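Local atomic coordinates of acetyltransferase (Agrobacterium tumefaciens, PDB entry 2DXQ), a protein that probably transfers an acetyl group from acetyl-coenzyme A to an acceptor not yet identified, as members of the GNAT acetyltransferase family do. Residues G39-F42 with A43-A47; P31-T34 with T35-G39; P17-L20 with E21-V25. All coordinates share one frame; numbering follows the deposited sequence.

Interaction 1. Residues G39-F42 with A43-A47; sequences GAVF and AAMLA
Leu46 lies over one face of the Phe42 ring, one turn further on. Its CD1 makes a CH-pi contact, 4.0 Å from the centroid of the Phe42 ring and 28° off the ring normal. Leu46 CG stands above the middle of the same face, and CD1 comes closest at the rim, 3.6 Å from Phe42 CE2. The other methyl, Leu46 CD2, reaches Phe42 CZ at 3.9 Å, so both branches of the leucine rest on the ring. The torsions of both residues explain the overlap: Phe42 carries CG anti to its own backbone N (chi1 -172°), which sends the ring outward beside its carbonyl, and Leu46, with CG beside its backbone N (chi1 -69°), leans back over it. On a neighbouring strip of the helix Val41 and Met45, a selenomethionine, make a looser pair, Val41 CG1 standing 4.3 Å from Met45 CG. The chain of Met45 runs on extended to SE, which also stays near Val41 CG1, and a bend at chi3 turns the terminal CE away.

Behind these side chains the backbone sets the spacing. Ala43 N donates to Gly39 O, Ala44 N to Ala40 O, Met45 N to Val41 O and Leu46 N to Phe42 O, the last two at 2.9 Å.

Further out, Phe42 packs on Leu16 and Leu19 of helix 16-26 and on Ile53 of strand 51-58, which Met45 also touches. Leu74 of the second subunit meets both Phe42 and Met45, while Asn73 of that subunit lies on Val41. This is i to i+4 packing on an alpha-helix with one buried face: Phe42 and Met45 are buried against sheet, helix and subunit partner, with alanines on the exposed side, in the second of the two helices that follow the first strand of the GNAT fold.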
ATOM      1  N   GLY A  39     -17.404 -11.410   7.521  1.00 14.20           N
ATOM      2  CA  GLY A  39     -18.393 -10.468   6.984  1.00 14.39           C
ATOM      3  C   GLY A  39     -18.135  -9.002   7.297  1.00 15.22           C
ATOM      4  O   GLY A  39     -18.276  -8.135   6.422  1.00 15.17           O
ATOM      5  N   ALA A  40     -17.758  -8.730   8.546  1.00 15.43           N
ATOM      6  CA  ALA A  40     -17.537  -7.363   9.009  1.00 15.37           C
ATOM      7  C   ALA A  40     -16.356  -6.706   8.273  1.00 15.01           C
ATOM      8  O   ALA A  40     -16.475  -5.581   7.781  1.00 14.97           O
ATOM      9  CB  ALA A  40     -17.308  -7.363  10.515  1.00 16.30           C
ATOM     10  N   VAL A  41     -15.228  -7.407   8.203  1.00 14.49           N
ATOM     11  CA  VAL A  41     -14.067  -6.884   7.462  1.00 14.15           C
ATOM     12  C   VAL A  41     -14.359  -6.769   5.963  1.00 14.20           C
ATOM     13  O   VAL A  41     -14.007  -5.763   5.336  1.00 13.64           O
ATOM     14  CB  VAL A  41     -12.770  -7.692   7.739  1.00 13.82           C
ATOM     15  CG1 VAL A  41     -11.647  -7.204   6.837  1.00 16.24           C
ATOM     16  CG2 VAL A  41     -12.352  -7.498   9.176  1.00 14.42           C
ATOM     17  N   PHE A  42     -15.034  -7.768   5.384  1.00 14.11           N
ATOM     18  CA  PHE A  42     -15.394  -7.686   3.962  1.00 15.51           C
ATOM     19  C   PHE A  42     -16.232  -6.430   3.669  1.00 15.53           C
ATOM     20  O   PHE A  42     -15.990  -5.709   2.687  1.00 15.75           O
ATOM     21  CB  PHE A  42     -16.111  -8.969   3.493  1.00 15.17           C
ATOM     22  CG  PHE A  42     -16.346  -9.030   2.004  1.00 15.71           C
ATOM     23  CD1 PHE A  42     -15.285  -8.883   1.115  1.00 16.60           C
ATOM     24  CD2 PHE A  42     -17.624  -9.249   1.496  1.00 16.92           C
ATOM     25  CE1 PHE A  42     -15.501  -8.945  -0.268  1.00 18.05           C
ATOM     26  CE2 PHE A  42     -17.845  -9.313   0.100  1.00 18.72           C
ATOM     27  CZ  PHE A  42     -16.772  -9.161  -0.763  1.00 17.65           C
ATOM     28  N   ALA A  43     -17.208  -6.155   4.530  1.00 15.93           N
ATOM     29  CA  ALA A  43     -18.045  -4.960   4.383  1.00 16.38           C
ATOM     30  C   ALA A  43     -17.221  -3.676   4.465  1.00 16.23           C
ATOM     31  O   ALA A  43     -17.447  -2.743   3.682  1.00 17.03           O
ATOM     32  CB  ALA A  43     -19.163  -4.945   5.430  1.00 17.00           C
ATOM     33  N   ALA A  44     -16.267  -3.635   5.400  1.00 16.79           N
ATOM     34  CA  ALA A  44     -15.348  -2.501   5.538  1.00 16.74           C
ATOM     35  C   ALA A  44     -14.509  -2.322   4.277  1.00 17.27           C
ATOM     36  O   ALA A  44     -14.222  -1.194   3.875  1.00 17.03           O
ATOM     37  CB  ALA A  44     -14.442  -2.681   6.737  1.00 16.67           C
HETATM   38  N   MSE A  45     -14.102  -3.442   3.673  1.00 16.78           N
HETATM   39  CA  MSE A  45     -13.332  -3.406   2.430  1.00 17.82           C
HETATM   40  C   MSE A  45     -14.155  -2.837   1.281  1.00 17.31           C
HETATM   41  O   MSE A  45     -13.678  -1.991   0.510  1.00 16.09           O
HETATM   42  CB  MSE A  45     -12.815  -4.806   2.080  1.00 17.51           C
HETATM   43  CG  MSE A  45     -11.733  -5.291   3.039  1.00 17.54           C
HETATM   44 SE   MSE A  45     -11.051  -7.039   2.586  1.00 22.85          SE
HETATM   45  CE  MSE A  45      -9.798  -6.473   1.199  1.00 21.65           C
ATOM     46  N   LEU A  46     -15.400  -3.297   1.186  1.00 17.27           N
ATOM     47  CA  LEU A  46     -16.305  -2.847   0.136  1.00 18.91           C
ATOM     48  C   LEU A  46     -16.600  -1.347   0.282  1.00 19.15           C
ATOM     49  O   LEU A  46     -16.787  -0.641  -0.718  1.00 20.53           O
ATOM     50  CB  LEU A  46     -17.583  -3.701   0.148  1.00 18.95           C
ATOM     51  CG  LEU A  46     -17.420  -5.168  -0.301  1.00 19.13           C
ATOM     52  CD1 LEU A  46     -18.770  -5.873  -0.258  1.00 21.32           C
ATOM     53  CD2 LEU A  46     -16.808  -5.336  -1.686  1.00 20.82           C
ATOM     54  N   ALA A  47     -16.568  -0.865   1.519  1.00 19.47           N
ATOM     55  CA  ALA A  47     -16.823   0.541   1.848  1.00 19.63           C
ATOM     56  C   ALA A  47     -15.580   1.431   1.747  1.00 19.68           C
ATOM     57  O   ALA A  47     -15.693   2.666   1.735  1.00 20.12           O
ATOM     58  CB  ALA A  47     -17.419   0.642   3.240  1.00 20.26           C
TER

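Interaction 2. Residues P31-T34 with T35-G39; sequences PELT and TQEAG
A capping box opens helix 35-47, with Thr34 as N-cap and Glu37 as its reciprocal partner three residues on. Thr34 OG1 accepts from Glu37 N at 3.0 Å in a nearly straight bond, 167° at the hydrogen. In return Glu37 OE1 accepts from Thr34 N, also at 3.0 Å; the donor approaches on the anti side of the carboxylate, 28° out of its plane. Thr34 can cap because its hydroxyl sits between its own backbone N and carbonyl carbon (chi1 65°), facing into the first turn. The Glu37 side chain runs back across the threonine, its CG 3.3 Å from Thr34 OG1. Two amide N-H groups at the helix start are thereby satisfied by side chains, and the carboxylate would probably interact favourably with the positive end of the helix dipole. Ala38 N adds a backbone bond to Thr34 O.

Thr35 touches Leu16 and Pro17 of helix 16-26 and Ala38 touches Leu20, while Leu74 of the second subunit packs on both Leu33 and Ala38, so the residues flanking the cap join it to helix 16-26 and to the second subunit. Apolar contact within the turn is slight, Leu33 CD1 lying 4.4 Å from Ala38 CB. The Leu33 side chain also crosses that of Glu37, its methyl CD2 alongside the carboxylate, 3.9 Å from Glu37 OE1.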
ATOM      1  N   PRO A  31      -5.996 -19.818   9.232  1.00 20.38           N
ATOM      2  CA  PRO A  31      -7.257 -20.406   9.675  1.00 20.37           C
ATOM      3  C   PRO A  31      -8.331 -20.198   8.617  1.00 19.88           C
ATOM      4  O   PRO A  31      -8.289 -19.205   7.877  1.00 19.78           O
ATOM      5  CB  PRO A  31      -7.604 -19.605  10.933  1.00 20.40           C
ATOM      6  CG  PRO A  31      -6.875 -18.331  10.810  1.00 21.37           C
ATOM      7  CD  PRO A  31      -5.588 -18.695  10.094  1.00 20.64           C
ATOM      8  N   GLU A  32      -9.267 -21.130   8.534  1.00 19.47           N
ATOM      9  CA  GLU A  32     -10.305 -21.049   7.505  1.00 20.06           C
ATOM     10  C   GLU A  32     -11.474 -20.261   8.068  1.00 18.48           C
ATOM     11  O   GLU A  32     -12.346 -20.812   8.734  1.00 17.42           O
ATOM     12  CB  GLU A  32     -10.698 -22.450   7.015  1.00 20.18           C
ATOM     13  CG  GLU A  32      -9.486 -23.224   6.486  1.00 22.54           C
ATOM     14  CD  GLU A  32      -9.826 -24.588   5.894  1.00 24.64           C
ATOM     15  OE1 GLU A  32     -10.956 -25.087   6.082  1.00 27.92           O
ATOM     16  OE2 GLU A  32      -8.937 -25.158   5.224  1.00 30.23           O
ATOM     17  N   LEU A  33     -11.444 -18.947   7.835  1.00 16.76           N
ATOM     18  CA  LEU A  33     -12.509 -18.046   8.269  1.00 16.73           C
ATOM     19  C   LEU A  33     -13.807 -18.410   7.580  1.00 16.36           C
ATOM     20  O   LEU A  33     -13.817 -18.700   6.384  1.00 16.37           O
ATOM     21  CB  LEU A  33     -12.174 -16.596   7.894  1.00 16.37           C
ATOM     22  CG  LEU A  33     -10.977 -15.940   8.561  1.00 18.23           C
ATOM     23  CD1 LEU A  33     -10.860 -14.522   8.035  1.00 19.14           C
ATOM     24  CD2 LEU A  33     -11.123 -15.935  10.074  1.00 20.16           C
ATOM     25  N   THR A  34     -14.903 -18.407   8.333  1.00 15.42           N
ATOM     26  CA  THR A  34     -16.211 -18.606   7.719  1.00 14.36           C
ATOM     27  C   THR A  34     -16.684 -17.289   7.106  1.00 14.17           C
ATOM     28  O   THR A  34     -16.157 -16.217   7.412  1.00 13.76           O
ATOM     29  CB  THR A  34     -17.233 -19.073   8.759  1.00 14.60           C
ATOM     30  OG1 THR A  34     -17.428 -18.020   9.719  1.00 12.86           O
ATOM     31  CG2 THR A  34     -16.712 -20.318   9.462  1.00 13.85           C
ATOM     32  N   THR A  35     -17.676 -17.373   6.227  1.00 14.18           N
ATOM     33  CA  THR A  35     -18.294 -16.199   5.655  1.00 14.77           C
ATOM     34  C   THR A  35     -18.802 -15.275   6.780  1.00 14.49           C
ATOM     35  O   THR A  35     -18.687 -14.044   6.702  1.00 14.99           O
ATOM     36  CB  THR A  35     -19.417 -16.629   4.679  1.00 15.43           C
ATOM     37  OG1 THR A  35     -18.830 -17.431   3.641  1.00 18.91           O
ATOM     38  CG2 THR A  35     -20.067 -15.446   4.050  1.00 16.73           C
ATOM     39  N   GLN A  36     -19.321 -15.876   7.852  1.00 13.68           N
ATOM     40  CA  GLN A  36     -19.818 -15.087   8.982  1.00 13.30           C
ATOM     41  C   GLN A  36     -18.691 -14.332   9.695  1.00 13.36           C
ATOM     42  O   GLN A  36     -18.830 -13.135   9.963  1.00 14.06           O
ATOM     43  CB  GLN A  36     -20.585 -15.970   9.982  1.00 13.17           C
ATOM     44  CG  GLN A  36     -21.946 -16.437   9.464  1.00 12.66           C
ATOM     45  CD  GLN A  36     -21.825 -17.482   8.368  1.00 14.84           C
ATOM     46  OE1 GLN A  36     -20.895 -18.285   8.375  1.00 14.26           O
ATOM     47  NE2 GLN A  36     -22.770 -17.470   7.415  1.00 14.04           N
ATOM     48  N   GLU A  37     -17.599 -15.033   9.987  1.00 13.77           N
ATOM     49  CA  GLU A  37     -16.418 -14.435  10.649  1.00 14.37           C
ATOM     50  C   GLU A  37     -15.804 -13.321   9.813  1.00 15.14           C
ATOM     51  O   GLU A  37     -15.260 -12.347  10.353  1.00 15.48           O
ATOM     52  CB  GLU A  37     -15.349 -15.500  10.913  1.00 14.65           C
ATOM     53  CG  GLU A  37     -15.695 -16.430  12.086  1.00 13.67           C
ATOM     54  CD  GLU A  37     -14.776 -17.623  12.200  1.00 15.73           C
ATOM     55  OE1 GLU A  37     -14.181 -18.047  11.175  1.00 15.03           O
ATOM     56  OE2 GLU A  37     -14.671 -18.177  13.323  1.00 16.22           O
ATOM     57  N   ALA A  38     -15.892 -13.469   8.490  1.00 14.47           N
ATOM     58  CA  ALA A  38     -15.241 -12.546   7.577  1.00 14.16           C
ATOM     59  C   ALA A  38     -16.123 -11.382   7.148  1.00 14.42           C
ATOM     60  O   ALA A  38     -15.643 -10.454   6.509  1.00 14.48           O
ATOM     61  CB  ALA A  38     -14.690 -13.319   6.334  1.00 14.11           C
ATOM     62  N   GLY A  39     -17.404 -11.410   7.521  1.00 14.20           N
ATOM     63  CA  GLY A  39     -18.393 -10.468   6.984  1.00 14.39           C
ATOM     64  C   GLY A  39     -18.135  -9.002   7.297  1.00 15.22           C
ATOM     65  O   GLY A  39     -18.276  -8.135   6.422  1.00 15.17           O
TER

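Interaction 3. Residues P17-L20 with E21-V25; sequences PGLL and ELYQV
Leu19 and Tyr23 leave helix 16-26 one turn apart and run alongside each other in the same direction. Contact between them is light: Leu19 CB is 4.3 Å from Tyr23 CE2, and at the far end Leu19 CD2 is 4.1 Å from Tyr23 OH. Nearer the backbone the tyrosine ring turns a face to Leu19 O, which stands 3.4 Å from Tyr23 CG. That oxygen also takes the Tyr23 N-H at 2.9 Å, so the residue meets one carbonyl through both its amide and its ring.

Gln24 uses the next carbonyl in a comparable way. Gln24 CG lies beside its own backbone N and anti to its carbonyl carbon (chi1 -73°), which sends the side chain back along the helix; Gln24 CD then comes to 3.3 Å from Leu20 O. The amide NE2 rests 4.0 Å from Leu20 CB, but its angle to Leu20 O is too poor for a hydrogen bond; the bond to that oxygen comes from Gln24 N. Glu21 likewise folds its CG over Pro17 O, at 3.3 Å, and Leu22 lays its CG near Gly18 O. Glu21 N also donates to Pro17 O, and Leu22 N to Gly18 O.

Leu19 and Leu22 touch Thr65 of strand 61-71, and Tyr23 reaches Asn86 and Val88 of strand 81-88 as well as Thr75 of the second subunit. Leu20 touches Ala38 of helix 35-47. Such a segment is typical of an alpha-helix packed on a beta-sheet, here the first helix after the first strand of the GNAT fold, with Glu21 on its exposed side.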
ATOM      1  N   PRO A  17     -17.638 -16.149  -0.001  1.00 17.63           N
ATOM      2  CA  PRO A  17     -17.192 -17.549   0.073  1.00 17.54           C
ATOM      3  C   PRO A  17     -16.074 -17.886  -0.925  1.00 16.91           C
ATOM      4  O   PRO A  17     -15.069 -18.508  -0.552  1.00 16.46           O
ATOM      5  CB  PRO A  17     -18.475 -18.342  -0.244  1.00 17.98           C
ATOM      6  CG  PRO A  17     -19.566 -17.461   0.209  1.00 17.72           C
ATOM      7  CD  PRO A  17     -19.107 -16.060  -0.147  1.00 17.92           C
ATOM      8  N   GLY A  18     -16.244 -17.454  -2.177  1.00 16.71           N
ATOM      9  CA  GLY A  18     -15.258 -17.711  -3.234  1.00 16.42           C
ATOM     10  C   GLY A  18     -13.908 -17.058  -2.990  1.00 16.47           C
ATOM     11  O   GLY A  18     -12.865 -17.669  -3.224  1.00 16.80           O
ATOM     12  N   LEU A  19     -13.931 -15.824  -2.491  1.00 15.90           N
ATOM     13  CA  LEU A  19     -12.711 -15.105  -2.114  1.00 15.99           C
ATOM     14  C   LEU A  19     -11.992 -15.793  -0.973  1.00 15.44           C
ATOM     15  O   LEU A  19     -10.772 -15.929  -0.989  1.00 15.34           O
ATOM     16  CB  LEU A  19     -13.050 -13.679  -1.694  1.00 15.77           C
ATOM     17  CG  LEU A  19     -13.252 -12.688  -2.830  1.00 18.01           C
ATOM     18  CD1 LEU A  19     -13.800 -11.378  -2.257  1.00 19.10           C
ATOM     19  CD2 LEU A  19     -11.935 -12.478  -3.572  1.00 18.87           C
ATOM     20  N   LEU A  20     -12.744 -16.249   0.021  1.00 15.19           N
ATOM     21  CA  LEU A  20     -12.106 -16.955   1.136  1.00 14.94           C
ATOM     22  C   LEU A  20     -11.399 -18.233   0.661  1.00 15.22           C
ATOM     23  O   LEU A  20     -10.298 -18.554   1.117  1.00 14.94           O
ATOM     24  CB  LEU A  20     -13.121 -17.238   2.260  1.00 14.91           C
ATOM     25  CG  LEU A  20     -13.651 -16.013   3.029  1.00 15.09           C
ATOM     26  CD1 LEU A  20     -14.788 -16.426   3.963  1.00 13.56           C
ATOM     27  CD2 LEU A  20     -12.507 -15.380   3.858  1.00 13.79           C
ATOM     28  N   GLU A  21     -12.005 -18.951  -0.280  1.00 16.09           N
ATOM     29  CA  GLU A  21     -11.348 -20.131  -0.854  1.00 16.60           C
ATOM     30  C   GLU A  21     -10.027 -19.792  -1.533  1.00 15.73           C
ATOM     31  O   GLU A  21      -9.029 -20.507  -1.373  1.00 16.08           O
ATOM     32  CB  GLU A  21     -12.298 -20.862  -1.806  1.00 17.52           C
ATOM     33  CG  GLU A  21     -13.550 -21.363  -1.092  1.00 22.71           C
ATOM     34  CD  GLU A  21     -14.418 -22.272  -1.940  1.00 28.19           C
ATOM     35  OE1 GLU A  21     -14.031 -22.598  -3.083  1.00 29.68           O
ATOM     36  OE2 GLU A  21     -15.495 -22.671  -1.439  1.00 32.01           O
ATOM     37  N   LEU A  22     -10.008 -18.685  -2.268  1.00 15.39           N
ATOM     38  CA  LEU A  22      -8.770 -18.221  -2.901  1.00 14.47           C
ATOM     39  C   LEU A  22      -7.712 -17.861  -1.865  1.00 14.62           C
ATOM     40  O   LEU A  22      -6.559 -18.222  -2.007  1.00 14.30           O
ATOM     41  CB  LEU A  22      -9.044 -17.031  -3.830  1.00 14.25           C
ATOM     42  CG  LEU A  22      -9.804 -17.361  -5.121  1.00 13.35           C
ATOM     43  CD1 LEU A  22     -10.177 -16.074  -5.857  1.00 13.74           C
ATOM     44  CD2 LEU A  22      -8.940 -18.263  -6.030  1.00 16.38           C
ATOM     45  N   TYR A  23      -8.110 -17.164  -0.806  1.00 14.79           N
ATOM     46  CA  TYR A  23      -7.145 -16.750   0.208  1.00 15.12           C
ATOM     47  C   TYR A  23      -6.635 -17.932   1.032  1.00 15.69           C
ATOM     48  O   TYR A  23      -5.531 -17.891   1.560  1.00 15.48           O
ATOM     49  CB  TYR A  23      -7.744 -15.662   1.101  1.00 15.50           C
ATOM     50  CG  TYR A  23      -8.058 -14.358   0.391  1.00 14.41           C
ATOM     51  CD1 TYR A  23      -7.245 -13.875  -0.641  1.00 13.69           C
ATOM     52  CD2 TYR A  23      -9.143 -13.595   0.778  1.00 15.07           C
ATOM     53  CE1 TYR A  23      -7.528 -12.680  -1.274  1.00 15.24           C
ATOM     54  CE2 TYR A  23      -9.434 -12.386   0.174  1.00 15.99           C
ATOM     55  CZ  TYR A  23      -8.628 -11.933  -0.859  1.00 15.69           C
ATOM     56  OH  TYR A  23      -8.919 -10.736  -1.455  1.00 18.52           O
ATOM     57  N   GLN A  24      -7.417 -19.003   1.096  1.00 15.87           N
ATOM     58  CA  GLN A  24      -6.943 -20.258   1.683  1.00 17.18           C
ATOM     59  C   GLN A  24      -5.883 -20.934   0.805  1.00 17.88           C
ATOM     60  O   GLN A  24      -4.933 -21.542   1.321  1.00 18.63           O
ATOM     61  CB  GLN A  24      -8.130 -21.179   2.002  1.00 17.87           C
ATOM     62  CG  GLN A  24      -8.889 -20.640   3.234  1.00 20.45           C
ATOM     63  CD  GLN A  24     -10.364 -20.995   3.301  1.00 24.82           C
ATOM     64  OE1 GLN A  24     -10.806 -21.984   2.708  1.00 26.57           O
ATOM     65  NE2 GLN A  24     -11.139 -20.190   4.058  1.00 25.21           N
ATOM     66  N   VAL A  25      -6.032 -20.805  -0.514  1.00 17.51           N
ATOM     67  CA  VAL A  25      -4.987 -21.243  -1.459  1.00 18.67           C
ATOM     68  C   VAL A  25      -3.709 -20.435  -1.285  1.00 18.73           C
ATOM     69  O   VAL A  25      -2.597 -21.001  -1.232  1.00 19.13           O
ATOM     70  CB  VAL A  25      -5.483 -21.171  -2.936  1.00 18.49           C
ATOM     71  CG1 VAL A  25      -4.325 -21.396  -3.923  1.00 20.60           C
ATOM     72  CG2 VAL A  25      -6.596 -22.191  -3.162  1.00 19.67           C
TER

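In the fold
Interactions 1 and 2 follow each other along helix 35-47 and share Gly39, whereas interaction 3 belongs to the preceding helix, 16-26. The two helices pack together: Phe42 CE1 of interaction 1 lies 3.6 Å from Leu19 CD1 of interaction 3, and Thr35 OG1 of interaction 2 lies 3.5 Å from Pro17 CG. Interaction 2 is a surface contact ruled by polar capping at a helix start. Interactions 1 and 3, partly buried and inside regular helix, combine backbone bonds with side-chain packing, an aromatic face under a leucine in one and side chains folded over carbonyls in the other. All three reach the second subunit.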